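Local coordinates for protein threonine--tRNA ligase catalytic subunit (Aeropyrum pernix, PDB 3A32) that catalyses the two-step, ATP-dependent attachment of threonine to tRNA(Thr), and probably cannot itself clear mischarged seryl-tRNA because it lacks the editing domain, at residues I75-T79 with E80-V84; G49-R52 with Y53-E57; R319-G322 with V323-H327. All blocks are in the same frame, centred on the assembly; numbering follows the deposited sequence.

How the contacts relate
The three contacts are local lessons in how helices begin and continue within one class II synthetase subunit. Contact 2 comes first along the chain, inside helix 48-65; contact 1 follows, where strand 76-78 of a small three-stranded antiparallel sheet turns into helix 80-84; contact 3 comes much later, in helix 317-327, directly after strand 306-316 of the large mixed sheet. The centres of contacts 2 and 3 are about 16 Å apart, and a salt bridge from Arg52 to Glu318 ties their helices together. Contact 1 lies farther out, its centre about 28 Å from that of contact 2. Contacts 1 and 2 touch the second subunit, at the dimer interface; no other chain touches contact 3.

Contact 1: I75-T79 with E80-V84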
loop_
_atom_site.group_PDB
_atom_site.type_symbol
_atom_site.label_atom_id
_atom_site.label_comp_id
_atom_site.label_asym_id
_atom_site.label_seq_id
_atom_site.Cartn_x
_atom_site.Cartn_y
_atom_site.Cartn_z
ATOM N N ILE A 75 -11.764 -6.030 -4.073
ATOM C CA ILE A 75 -12.392 -4.930 -4.745
ATOM C C ILE A 75 -13.778 -5.238 -5.319
ATOM O O ILE A 75 -14.607 -4.300 -5.451
ATOM C CB ILE A 75 -11.391 -4.305 -5.741
ATOM C CG1 ILE A 75 -10.311 -3.665 -4.856
ATOM C CG2 ILE A 75 -12.109 -3.331 -6.748
ATOM C CD1 ILE A 75 -9.398 -2.704 -5.487
ATOM N N ILE A 76 -14.040 -6.513 -5.641
ATOM C CA ILE A 76 -15.339 -6.917 -6.157
ATOM C C ILE A 76 -15.985 -7.917 -5.210
ATOM O O ILE A 76 -15.329 -8.438 -4.311
ATOM C CB ILE A 76 -15.274 -7.427 -7.588
ATOM C CG1 ILE A 76 -14.428 -8.733 -7.700
ATOM C CG2 ILE A 76 -14.789 -6.291 -8.513
ATOM C CD1 ILE A 76 -14.606 -9.559 -9.101
ATOM N N ALA A 77 -17.281 -8.119 -5.353
ATOM C CA ALA A 77 -17.983 -9.086 -4.522
ATOM C C ALA A 77 -19.265 -9.479 -5.210
ATOM O O ALA A 77 -19.836 -8.676 -5.935
ATOM C CB ALA A 77 -18.311 -8.508 -3.130
ATOM N N SER A 78 -19.729 -10.693 -4.958
ATOM C CA SER A 78 -21.088 -11.066 -5.327
ATOM C C SER A 78 -21.984 -10.085 -4.641
ATOM O O SER A 78 -21.712 -9.699 -3.489
ATOM C CB SER A 78 -21.411 -12.483 -4.810
ATOM O OG SER A 78 -22.808 -12.799 -4.870
ATOM N N THR A 79 -23.092 -9.718 -5.296
ATOM C CA THR A 79 -24.079 -8.894 -4.615
ATOM C C THR A 79 -24.791 -9.586 -3.461
ATOM O O THR A 79 -25.491 -8.912 -2.675
ATOM C CB THR A 79 -25.101 -8.288 -5.567
ATOM O OG1 THR A 79 -25.583 -9.293 -6.484
ATOM C CG2 THR A 79 -24.481 -7.103 -6.319
ATOM N N GLU A 80 -24.628 -10.904 -3.324
ATOM C CA GLU A 80 -25.108 -11.572 -2.099
ATOM C C GLU A 80 -24.509 -10.898 -0.862
ATOM O O GLU A 80 -25.136 -10.776 0.194
ATOM C CB GLU A 80 -24.761 -13.051 -2.068
ATOM C CG GLU A 80 -25.386 -13.869 -3.178
ATOM C CD GLU A 80 -26.905 -13.752 -3.212
ATOM O OE1 GLU A 80 -27.483 -13.936 -2.124
ATOM O OE2 GLU A 80 -27.490 -13.462 -4.308
ATOM N N LEU A 81 -23.286 -10.428 -0.996
ATOM C CA LEU A 81 -22.636 -9.833 0.146
ATOM C C LEU A 81 -23.409 -8.585 0.601
ATOM O O LEU A 81 -23.579 -8.364 1.809
ATOM C CB LEU A 81 -21.161 -9.526 -0.161
ATOM C CG LEU A 81 -20.364 -8.898 0.972
ATOM C CD1 LEU A 81 -20.342 -9.787 2.213
ATOM C CD2 LEU A 81 -18.954 -8.594 0.471
ATOM N N PHE A 82 -23.875 -7.809 -0.377
ATOM C CA PHE A 82 -24.552 -6.540 -0.135
ATOM C C PHE A 82 -26.065 -6.725 0.033
ATOM O O PHE A 82 -26.709 -5.868 0.628
ATOM C CB PHE A 82 -24.183 -5.493 -1.205
ATOM C CG PHE A 82 -22.683 -5.326 -1.377
ATOM C CD1 PHE A 82 -21.902 -4.757 -0.352
ATOM C CD2 PHE A 82 -22.046 -5.777 -2.527
ATOM C CE1 PHE A 82 -20.482 -4.653 -0.501
ATOM C CE2 PHE A 82 -20.647 -5.631 -2.677
ATOM C CZ PHE A 82 -19.873 -5.088 -1.646
ATOM N N LYS A 83 -26.611 -7.841 -0.443
ATOM C CA LYS A 83 -27.979 -8.255 -0.095
ATOM C C LYS A 83 -28.110 -8.545 1.407
ATOM O O LYS A 83 -29.078 -8.100 2.025
ATOM C CB LYS A 83 -28.413 -9.500 -0.885
ATOM C CG LYS A 83 -28.703 -9.205 -2.377
ATOM C CD LYS A 83 -29.073 -10.463 -3.156
ATOM C CE LYS A 83 -29.354 -10.184 -4.637
ATOM N NZ LYS A 83 -29.707 -11.485 -5.347
ATOM N N VAL A 84 -27.141 -9.273 1.992
ATOM C CA VAL A 84 -27.163 -9.581 3.438
ATOM C C VAL A 84 -27.030 -8.328 4.283
ATOM O O VAL A 84 -27.680 -8.194 5.306
ATOM C CB VAL A 84 -26.079 -10.636 3.858
ATOM C CG1 VAL A 84 -26.065 -10.790 5.384
ATOM C CG2 VAL A 84 -26.347 -12.026 3.151
#
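Ser78 and Glu80 meet where the chain leaves a strand and enters a helix. The backbone N of Glu80 donates to Ser78 OG at 3.0 Å, a capping bond with an N-H...O angle of 156°. The hydroxyl is carried to that amide because OG stands opposite the backbone N of its own residue (chi1 167°), on the side of the carbonyl carbon. Ser78 also accepts through its main chain: Leu81 N reaches Ser78 O at 3.0 Å. One residue on, Thr79 O is gripped by Lys83 N at 2.7 Å and, weakly, by Phe82 N. The first-turn amides thus find acceptors in Ser78 and Thr79.

Apolar contacts line the inner side of the turn. Ala77 CB rests against Leu81 CD2 and, also at 3.7 Å, against Phe82 CE2, so that one methyl touches both a leucine methyl and a ring carbon. On the outer side, the bent Glu80 chain and the extended Lys83 chain bring OE2 and NZ to 3.1 Å, a salt bridge in which NZ comes to the syn side of the carboxylate, somewhat out of its plane, while Lys83 CG touches Thr79 O.

Further out, Thr79 OG1 is bound to Glu104 on strand 103-107, and Leu81 packs on Pro113, Tyr114 and Leu117 of helix 112-126. Phe36 of the second subunit packs on Ser78 and Val84. The side chain of Phe82 lies about 7 Å from that of Cys112, a zinc ligand, and about 10 Å from the zinc ion itself. The whole is a serine-capped helix start at the end of strand 76-78, the strand and helix segments running at 71° to each other, near the zinc site of the synthetase.

Contact 2: G49-R52 with Y53-E57; sequences GPIR and YALAE
Tyr53 sets the edge of its ring against the carbonyl of Gly49, one turn back along helix 48-65, with CD1 3.0 Å from Gly49 O. The motif is the plain i to i+4 turn of an alpha helix, and the same oxygen also accepts from Tyr53 N at 3.1 Å, in a nearly straight bond (165°). The ring reaches this carbonyl because CG lies beside the backbone N of Tyr53 (chi1 -70°), which swings the side chain back toward the start of the helix.

The phenol end belongs to the dimer interface: Tyr53 OH is hydrogen-bonded to Val71 O and Phe139 N of the second subunit. With a phenylalanine here, the ring could still border Gly49, but those two polar atoms of the other subunit would probably be left without their hydroxyl partner.

Arg52, the preceding residue, bends at chi3 (67°), and its guanidinium is taken up by partners outside the turn. NH1 goes to Glu318, NH2 is hydrogen-bonded to Thr161 OG1, and NE pairs with Glu72 of the second subunit, so all three nitrogens are engaged.

Another flank of the helix is apolar. Ile51 and Leu55 run alongside each other in one direction, with Ile51 CG2 3.7 Å from Leu55 CD2, and that same leucine methyl rests 3.5 Å from Ile51 O.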
loop_
_atom_site.group_PDB
_atom_site.type_symbol
_atom_site.label_atom_id
_atom_site.label_comp_id
_atom_site.label_asym_id
_atom_site.label_seq_id
_atom_site.Cartn_x
_atom_site.Cartn_y
_atom_site.Cartn_z
ATOM N N GLY A 49 2.163 9.504 -6.603
ATOM C CA GLY A 49 2.387 8.048 -6.330
ATOM C C GLY A 49 3.019 7.809 -4.977
ATOM O O GLY A 49 2.474 7.030 -4.168
ATOM N N PRO A 50 4.156 8.489 -4.697
ATOM C CA PRO A 50 4.798 8.313 -3.394
ATOM C C PRO A 50 3.950 8.771 -2.228
ATOM O O PRO A 50 3.983 8.128 -1.169
ATOM C CB PRO A 50 6.124 9.107 -3.524
ATOM C CG PRO A 50 6.340 9.234 -5.021
ATOM C CD PRO A 50 4.960 9.363 -5.582
ATOM N N ILE A 51 3.148 9.822 -2.438
ATOM C CA ILE A 51 2.178 10.244 -1.436
ATOM C C ILE A 51 1.188 9.106 -1.102
ATOM O O ILE A 51 0.903 8.871 0.055
ATOM C CB ILE A 51 1.360 11.522 -1.875
ATOM C CG1 ILE A 51 2.256 12.724 -2.143
ATOM C CG2 ILE A 51 0.353 11.948 -0.789
ATOM C CD1 ILE A 51 1.435 13.928 -2.423
ATOM N N ARG A 52 0.661 8.418 -2.116
ATOM C CA ARG A 52 -0.279 7.319 -1.889
ATOM C C ARG A 52 0.337 6.119 -1.170
ATOM O O ARG A 52 -0.267 5.589 -0.255
ATOM C CB ARG A 52 -0.976 6.913 -3.196
ATOM C CG ARG A 52 -2.024 8.040 -3.583
ATOM C CD ARG A 52 -2.904 7.585 -4.725
ATOM N NE ARG A 52 -3.783 6.481 -4.336
ATOM C CZ ARG A 52 -4.950 6.638 -3.694
ATOM N NH1 ARG A 52 -5.388 7.852 -3.370
ATOM N NH2 ARG A 52 -5.696 5.586 -3.405
ATOM N N TYR A 53 1.544 5.708 -1.549
ATOM C CA TYR A 53 2.200 4.623 -0.832
ATOM C C TYR A 53 2.567 5.042 0.598
ATOM O O TYR A 53 2.423 4.243 1.496
ATOM C CB TYR A 53 3.423 4.108 -1.570
ATOM C CG TYR A 53 3.090 3.348 -2.830
ATOM C CD1 TYR A 53 2.950 4.022 -4.041
ATOM C CD2 TYR A 53 2.894 1.964 -2.806
ATOM C CE1 TYR A 53 2.612 3.340 -5.222
ATOM C CE2 TYR A 53 2.594 1.241 -3.999
ATOM C CZ TYR A 53 2.478 1.949 -5.198
ATOM O OH TYR A 53 2.197 1.320 -6.368
ATOM N N ALA A 54 3.026 6.287 0.778
ATOM C CA ALA A 54 3.448 6.773 2.112
ATOM C C ALA A 54 2.250 6.803 3.073
ATOM O O ALA A 54 2.341 6.394 4.225
ATOM C CB ALA A 54 4.111 8.171 2.005
ATOM N N LEU A 55 1.121 7.252 2.546
ATOM C CA LEU A 55 -0.124 7.359 3.256
ATOM C C LEU A 55 -0.630 5.973 3.729
ATOM O O LEU A 55 -0.886 5.767 4.940
ATOM C CB LEU A 55 -1.102 8.068 2.305
ATOM C CG LEU A 55 -1.903 9.313 2.666
ATOM C CD1 LEU A 55 -1.414 10.043 3.954
ATOM C CD2 LEU A 55 -2.001 10.228 1.488
ATOM N N ALA A 56 -0.689 5.010 2.815
ATOM C CA ALA A 56 -1.127 3.665 3.172
ATOM C C ALA A 56 -0.298 3.080 4.300
ATOM O O ALA A 56 -0.833 2.454 5.222
ATOM C CB ALA A 56 -1.059 2.711 1.942
ATOM N N GLU A 57 1.022 3.293 4.198
ATOM C CA GLU A 57 2.038 2.710 5.060
ATOM C C GLU A 57 2.011 3.330 6.446
ATOM O O GLU A 57 2.047 2.618 7.446
ATOM C CB GLU A 57 3.424 2.938 4.418
ATOM C CG GLU A 57 4.510 2.511 5.323
ATOM C CD GLU A 57 5.944 2.916 4.895
ATOM O OE1 GLU A 57 6.167 3.102 3.683
ATOM O OE2 GLU A 57 6.817 2.998 5.843
#

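Contact 3: R319-G322 with V323-H327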
loop_
_atom_site.group_PDB
_atom_site.type_symbol
_atom_site.label_atom_id
_atom_site.label_comp_id
_atom_site.label_asym_id
_atom_site.label_seq_id
_atom_site.Cartn_x
_atom_site.Cartn_y
_atom_site.Cartn_z
ATOM N N ARG A 319 -10.684 13.497 -0.703
ATOM C CA ARG A 319 -11.419 14.700 -0.279
ATOM C C ARG A 319 -10.587 15.460 0.730
ATOM O O ARG A 319 -10.301 16.642 0.517
ATOM C CB ARG A 319 -12.763 14.372 0.327
ATOM C CG ARG A 319 -13.567 15.594 0.674
ATOM C CD ARG A 319 -14.893 15.277 1.392
ATOM N NE ARG A 319 -15.753 16.462 1.247
ATOM C CZ ARG A 319 -15.746 17.550 2.032
ATOM N NH1 ARG A 319 -14.985 17.638 3.151
ATOM N NH2 ARG A 319 -16.552 18.566 1.707
ATOM N N PHE A 320 -10.167 14.770 1.804
ATOM C CA PHE A 320 -9.249 15.329 2.814
ATOM C C PHE A 320 -8.079 16.035 2.175
ATOM O O PHE A 320 -7.742 17.096 2.574
ATOM C CB PHE A 320 -8.655 14.250 3.755
ATOM C CG PHE A 320 -7.950 14.853 4.928
ATOM C CD1 PHE A 320 -8.643 15.113 6.108
ATOM C CD2 PHE A 320 -6.613 15.248 4.825
ATOM C CE1 PHE A 320 -7.998 15.753 7.195
ATOM C CE2 PHE A 320 -5.961 15.869 5.899
ATOM C CZ PHE A 320 -6.655 16.127 7.081
ATOM N N LEU A 321 -7.414 15.368 1.233
ATOM C CA LEU A 321 -6.255 15.910 0.528
ATOM C C LEU A 321 -6.637 17.161 -0.282
ATOM O O LEU A 321 -5.892 18.131 -0.273
ATOM C CB LEU A 321 -5.587 14.835 -0.340
ATOM C CG LEU A 321 -4.373 15.368 -1.104
ATOM C CD1 LEU A 321 -3.242 15.760 -0.132
ATOM C CD2 LEU A 321 -3.854 14.354 -2.164
ATOM N N GLY A 322 -7.797 17.149 -0.929
ATOM C CA GLY A 322 -8.293 18.306 -1.663
ATOM C C GLY A 322 -8.414 19.545 -0.786
ATOM O O GLY A 322 -7.927 20.630 -1.129
ATOM N N VAL A 323 -9.085 19.377 0.345
ATOM C CA VAL A 323 -9.351 20.481 1.240
ATOM C C VAL A 323 -8.062 20.909 1.892
ATOM O O VAL A 323 -7.847 22.127 2.014
ATOM C CB VAL A 323 -10.357 20.128 2.312
ATOM C CG1 VAL A 323 -10.610 21.399 3.241
ATOM C CG2 VAL A 323 -11.676 19.665 1.668
ATOM N N TYR A 324 -7.200 19.931 2.276
ATOM C CA TYR A 324 -5.856 20.247 2.765
ATOM C C TYR A 324 -5.075 21.148 1.775
ATOM O O TYR A 324 -4.479 22.135 2.152
ATOM C CB TYR A 324 -5.025 18.970 3.101
ATOM C CG TYR A 324 -3.679 19.358 3.641
ATOM C CD1 TYR A 324 -3.447 19.478 5.045
ATOM C CD2 TYR A 324 -2.638 19.670 2.766
ATOM C CE1 TYR A 324 -2.205 19.888 5.530
ATOM C CE2 TYR A 324 -1.396 20.072 3.237
ATOM C CZ TYR A 324 -1.181 20.186 4.620
ATOM O OH TYR A 324 0.052 20.633 5.041
ATOM N N LEU A 325 -5.060 20.788 0.503
ATOM C CA LEU A 325 -4.289 21.567 -0.472
ATOM C C LEU A 325 -4.788 23.026 -0.523
ATOM O O LEU A 325 -3.990 23.920 -0.699
ATOM C CB LEU A 325 -4.305 20.915 -1.877
ATOM C CG LEU A 325 -3.526 19.604 -2.007
ATOM C CD1 LEU A 325 -3.937 18.867 -3.323
ATOM C CD2 LEU A 325 -1.991 19.879 -1.936
ATOM N N GLU A 326 -6.087 23.243 -0.366
ATOM C CA GLU A 326 -6.622 24.590 -0.290
ATOM C C GLU A 326 -6.284 25.319 0.997
ATOM O O GLU A 326 -5.701 26.400 0.936
ATOM C CB GLU A 326 -8.113 24.622 -0.651
ATOM C CG GLU A 326 -8.329 24.330 -2.186
ATOM C CD GLU A 326 -9.816 24.100 -2.543
ATOM O OE1 GLU A 326 -10.627 24.381 -1.654
ATOM O OE2 GLU A 326 -10.169 23.623 -3.672
ATOM N N HIS A 327 -6.554 24.709 2.156
ATOM C CA HIS A 327 -6.234 25.323 3.439
ATOM C C HIS A 327 -4.739 25.691 3.547
ATOM O O HIS A 327 -4.405 26.723 4.129
ATOM C CB HIS A 327 -6.670 24.401 4.588
ATOM C CG HIS A 327 -6.393 24.941 5.960
ATOM N ND1 HIS A 327 -7.046 26.039 6.478
ATOM C CD2 HIS A 327 -5.550 24.514 6.929
ATOM C CE1 HIS A 327 -6.596 26.280 7.692
ATOM N NE2 HIS A 327 -5.681 25.374 7.985
#
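Val323 lies alongside Arg319, both side chains heading the same way from successive turns of helix 317-327. The close part of the contact is at the backbone. Val323 N meets Arg319 O at 3.0 Å, and CG2 of the valine, placed beside its own backbone N, comes within 3.5 Å of that oxygen. The next two turn bonds, Tyr324 N to Phe320 O and Leu325 N to Leu321 O, are each 2.9 Å long. Leu325 adds a second close approach, its CG standing 3.3 Å from Leu321 O.

Between side chains the fit is looser. Leu321 and Leu325 cross at a slant, with CG of the first 4.2 Å from CD1 of the second. Phe320 CE2 and Tyr324 CB are likewise only loosely in touch. At the partly exposed side Val323 CG2 sits over one face of the Arg319 guanidinium, 4.2 Å from NH1. The arginine gets there by an extended chain from CG to NE. The last bond of the series, Glu326 N to Gly322 O, is also longer, at 3.3 Å. Glu326, likewise partly exposed, directs OE2 to a hydrogen bond with His9.

Around the helix, strand 273-284 borders the aromatic flank: Trp276 touches Phe320, Val323 and Tyr324, and the Phe320 ring also meets Phe193. The Tyr324 hydroxyl is hydrogen-bonded to Arg331 O and Arg328 NH1, just past the helix end. On another flank Leu325 packs on His9 and Ala13 of helix 9-15, so helix 317-327 packs on both that N-terminal helix and a strand of the large sheet of the catalytic region.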